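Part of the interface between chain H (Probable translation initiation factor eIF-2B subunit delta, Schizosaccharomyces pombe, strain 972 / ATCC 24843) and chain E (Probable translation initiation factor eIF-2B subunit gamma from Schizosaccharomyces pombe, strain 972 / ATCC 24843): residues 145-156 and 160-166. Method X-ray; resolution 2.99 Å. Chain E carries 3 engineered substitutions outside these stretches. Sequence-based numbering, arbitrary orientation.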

# COMPACT_ATOMS: atom_id res chain seq x y z
N VAL H 145 -1.33 37.06 -26.34
CA VAL H 145 -1.81 36.10 -25.35
C VAL H 145 -2.87 35.20 -25.97
O VAL H 145 -2.88 33.99 -25.72
CB VAL H 145 -2.39 36.82 -24.11
CG1 VAL H 145 -3.06 35.83 -23.18
CG2 VAL H 145 -1.29 37.58 -23.39
N ILE H 146 -3.75 35.79 -26.77
CA ILE H 146 -4.80 35.05 -27.46
C ILE H 146 -4.23 33.93 -28.33
O ILE H 146 -4.71 32.80 -28.29
CB ILE H 146 -5.66 35.98 -28.34
CG1 ILE H 146 -6.41 36.99 -27.47
CG2 ILE H 146 -6.63 35.18 -29.19
CD1 ILE H 146 -7.27 37.95 -28.27
N ARG H 147 -3.20 34.26 -29.10
CA ARG H 147 -2.56 33.30 -29.98
C ARG H 147 -1.89 32.19 -29.18
O ARG H 147 -1.96 31.02 -29.55
CB ARG H 147 -1.54 33.99 -30.89
CG ARG H 147 -2.15 35.05 -31.79
CD ARG H 147 -1.10 35.74 -32.64
NE ARG H 147 -1.69 36.75 -33.51
CZ ARG H 147 -2.18 36.51 -34.72
NH1 ARG H 147 -2.13 35.28 -35.22
NH2 ARG H 147 -2.70 37.49 -35.44
N LEU H 148 -1.24 32.56 -28.09
CA LEU H 148 -0.61 31.59 -27.20
C LEU H 148 -1.66 30.68 -26.58
O LEU H 148 -1.46 29.47 -26.48
CB LEU H 148 0.18 32.30 -26.10
CG LEU H 148 0.71 31.41 -24.97
CD1 LEU H 148 1.72 30.41 -25.49
CD2 LEU H 148 1.31 32.26 -23.85
N GLY H 149 -2.78 31.27 -26.16
CA GLY H 149 -3.87 30.52 -25.57
C GLY H 149 -4.46 29.50 -26.51
O GLY H 149 -4.84 28.40 -26.10
N LEU H 150 -4.56 29.87 -27.79
CA LEU H 150 -5.06 28.95 -28.80
C LEU H 150 -4.07 27.82 -29.05
O LEU H 150 -4.46 26.66 -29.17
CB LEU H 150 -5.35 29.69 -30.11
CG LEU H 150 -6.57 30.61 -30.11
CD1 LEU H 150 -6.81 31.17 -31.51
CD2 LEU H 150 -7.80 29.88 -29.60
N LYS H 151 -2.79 28.16 -29.11
CA LYS H 151 -1.74 27.16 -29.28
C LYS H 151 -1.67 26.23 -28.08
O LYS H 151 -1.38 25.05 -28.22
CB LYS H 151 -0.38 27.82 -29.52
CG LYS H 151 -0.27 28.59 -30.82
CD LYS H 151 1.16 29.06 -31.06
CE LYS H 151 1.77 29.65 -29.80
NZ LYS H 151 3.08 30.30 -30.06
N LEU H 152 -1.93 26.77 -26.89
CA LEU H 152 -1.86 25.97 -25.67
C LEU H 152 -2.88 24.84 -25.65
O LEU H 152 -2.54 23.69 -25.37
CB LEU H 152 -2.06 26.86 -24.44
CG LEU H 152 -0.83 27.61 -23.92
CD1 LEU H 152 -1.16 28.40 -22.67
CD2 LEU H 152 0.31 26.63 -23.66
N ALA H 153 -4.13 25.16 -25.97
CA ALA H 153 -5.22 24.20 -25.83
C ALA H 153 -5.49 23.42 -27.11
O ALA H 153 -6.39 22.58 -27.15
CB ALA H 153 -6.48 24.91 -25.38
N ASN H 154 -4.72 23.68 -28.16
CA ASN H 154 -4.94 22.98 -29.42
C ASN H 154 -3.68 22.28 -29.95
O ASN H 154 -3.78 21.44 -30.84
CB ASN H 154 -5.49 23.95 -30.47
CG ASN H 154 -6.98 24.22 -30.28
OD1 ASN H 154 -7.38 25.22 -29.69
ND2 ASN H 154 -7.81 23.32 -30.79
N TYR H 155 -2.52 22.62 -29.42
CA TYR H 155 -1.31 21.89 -29.78
C TYR H 155 -1.30 20.53 -29.08
O TYR H 155 -2.15 20.24 -28.25
CB TYR H 155 -0.03 22.66 -29.43
CG TYR H 155 0.45 23.63 -30.50
CD1 TYR H 155 -0.33 23.93 -31.61
CD2 TYR H 155 1.71 24.22 -30.41
CE1 TYR H 155 0.12 24.80 -32.59
CE2 TYR H 155 2.17 25.09 -31.39
CZ TYR H 155 1.37 25.38 -32.48
OH TYR H 155 1.83 26.25 -33.44
N LYS H 156 -0.33 19.71 -29.43
CA LYS H 156 -0.33 18.32 -29.00
C LYS H 156 1.05 17.91 -28.52
O LYS H 156 1.20 17.17 -27.56
CB LYS H 156 -0.82 17.43 -30.15
CG LYS H 156 0.14 16.35 -30.54
CD LYS H 156 -0.48 15.29 -31.39
CE LYS H 156 0.56 14.23 -31.67
NZ LYS H 156 -0.04 12.95 -32.13
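Chain E (160-166) LDKFRLD

How does the chain E segment lie on chain H? Residues 160-166 of chain E are helical throughout, the continuation of a helix that begins earlier in the chain, with backbone bonds such as Leu E165 N to Asp E161 O at 2.8 Å. They cross the helix of chain H that includes Val H145 and Leu H152 almost at right angles: the N-to-C directions differ by 82° (signed crossing angle -82°), and the axes approach to 9.1 Å. The two stretches bury 474 Å², summed over both sides. The nearest backbone pairs are Arg H147 and Arg E164, CA to CA 5.9 Å, and Lys H151 and Leu E165, CA to CA 6.2 Å.

Which apolar contacts hold the helices together? Leu H150 points toward chain E, and its CD1 lies 3.7 Å from Asp E161 CA and 3.7 Å from Arg E164 CB, packing against the helix backbone and the base of a long side chain. Leu E165, with chi1 t and chi2 p, starts sideways but brings its end nearer to chain H. Its CD1 is 3.8 Å from Leu H150 O, 3.9 Å from Lys H151 CA and 4.1 Å from Tyr H155 CE1, while its CD2 is 3.7 Å from Asn H154 CB. One leucine thus touches four residues of chain H, from Leu H150 to Tyr H155.

What do the two arginines do, if they do not pair with acids across the contact? They pack through the faces of their guanidinium groups. Arg H147 starts sideways and its end comes nearer, placing NH1 3.5 Å from Arg E164 CA; Arg E164 CG lies over one face of this guanidinium, 3.8 Å from Arg H147 NH1. Arg E164 points toward chain H, where Ile H146 CG2 covers one face of its guanidinium, 4.0 Å from Arg E164 NH1. Packing of this kind leaves the N-H groups free to bond in the guanidinium plane.

Where, then, are the polar bonds? None crosses between the two stretches; the charged groups of chain E are paired within their own helix or elsewhere in the structure. Arg E164 NH1 forms a salt bridge with Asp E161 OD1 at 3.1 Å, one turn back, although the hydrogen bond within it is weak. Lys E162 NZ and Asp E166 OD2 form another, modelled very short at 2.4 Å, but neither residue contacts the chain H stretch. The contact between these segments therefore rests on packing.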

# COMPACT_ATOMS: atom_id res chain seq x y z
N LEU E 160 -11.40 33.44 -37.34
CA LEU E 160 -10.30 34.20 -36.76
C LEU E 160 -9.33 33.28 -36.02
O LEU E 160 -8.11 33.40 -36.18
CB LEU E 160 -10.81 35.29 -35.82
CG LEU E 160 -11.44 36.51 -36.50
CD1 LEU E 160 -11.88 37.54 -35.47
CD2 LEU E 160 -10.47 37.12 -37.50
N ASP E 161 -9.87 32.37 -35.22
CA ASP E 161 -9.04 31.40 -34.49
C ASP E 161 -8.25 30.53 -35.46
O ASP E 161 -7.09 30.19 -35.20
CB ASP E 161 -9.91 30.52 -33.59
CG ASP E 161 -10.51 31.28 -32.43
OD1 ASP E 161 -10.42 32.53 -32.42
OD2 ASP E 161 -11.08 30.64 -31.52
N LYS E 162 -8.88 30.17 -36.57
CA LYS E 162 -8.23 29.36 -37.60
C LYS E 162 -7.00 30.05 -38.17
O LYS E 162 -5.96 29.43 -38.36
CB LYS E 162 -9.22 29.03 -38.72
CG LYS E 162 -8.62 28.27 -39.89
CD LYS E 162 -9.08 26.83 -39.93
CE LYS E 162 -8.70 26.16 -41.24
NZ LYS E 162 -7.23 26.13 -41.45
N PHE E 163 -7.13 31.35 -38.42
CA PHE E 163 -6.02 32.12 -38.97
C PHE E 163 -4.93 32.33 -37.91
O PHE E 163 -3.74 32.32 -38.22
CB PHE E 163 -6.50 33.47 -39.50
CG PHE E 163 -5.43 34.27 -40.19
CD1 PHE E 163 -5.11 34.02 -41.51
CD2 PHE E 163 -4.75 35.27 -39.51
CE1 PHE E 163 -4.12 34.75 -42.15
CE2 PHE E 163 -3.76 36.00 -40.15
CZ PHE E 163 -3.45 35.74 -41.47
N ARG E 164 -5.36 32.52 -36.67
CA ARG E 164 -4.43 32.70 -35.56
C ARG E 164 -3.61 31.43 -35.32
O ARG E 164 -2.39 31.48 -35.19
CB ARG E 164 -5.18 33.08 -34.28
CG ARG E 164 -5.77 34.48 -34.29
CD ARG E 164 -6.89 34.60 -33.27
NE ARG E 164 -7.37 35.97 -33.12
CZ ARG E 164 -8.52 36.31 -32.55
NH1 ARG E 164 -9.33 35.36 -32.08
NH2 ARG E 164 -8.88 37.58 -32.46
N LEU E 165 -4.31 30.30 -35.26
CA LEU E 165 -3.68 29.03 -34.90
C LEU E 165 -2.80 28.46 -36.01
O LEU E 165 -1.72 27.92 -35.73
CB LEU E 165 -4.76 28.00 -34.53
CG LEU E 165 -4.28 26.64 -34.04
CD1 LEU E 165 -3.40 26.80 -32.81
CD2 LEU E 165 -5.46 25.73 -33.74
N ASP E 166 -3.24 28.58 -37.25
CA ASP E 166 -2.51 28.00 -38.38
C ASP E 166 -1.40 28.92 -38.87
O ASP E 166 -0.46 28.47 -39.52
CB ASP E 166 -3.47 27.69 -39.53
CG ASP E 166 -4.64 26.82 -39.10
OD1 ASP E 166 -4.54 26.17 -38.03
OD2 ASP E 166 -5.65 26.78 -39.83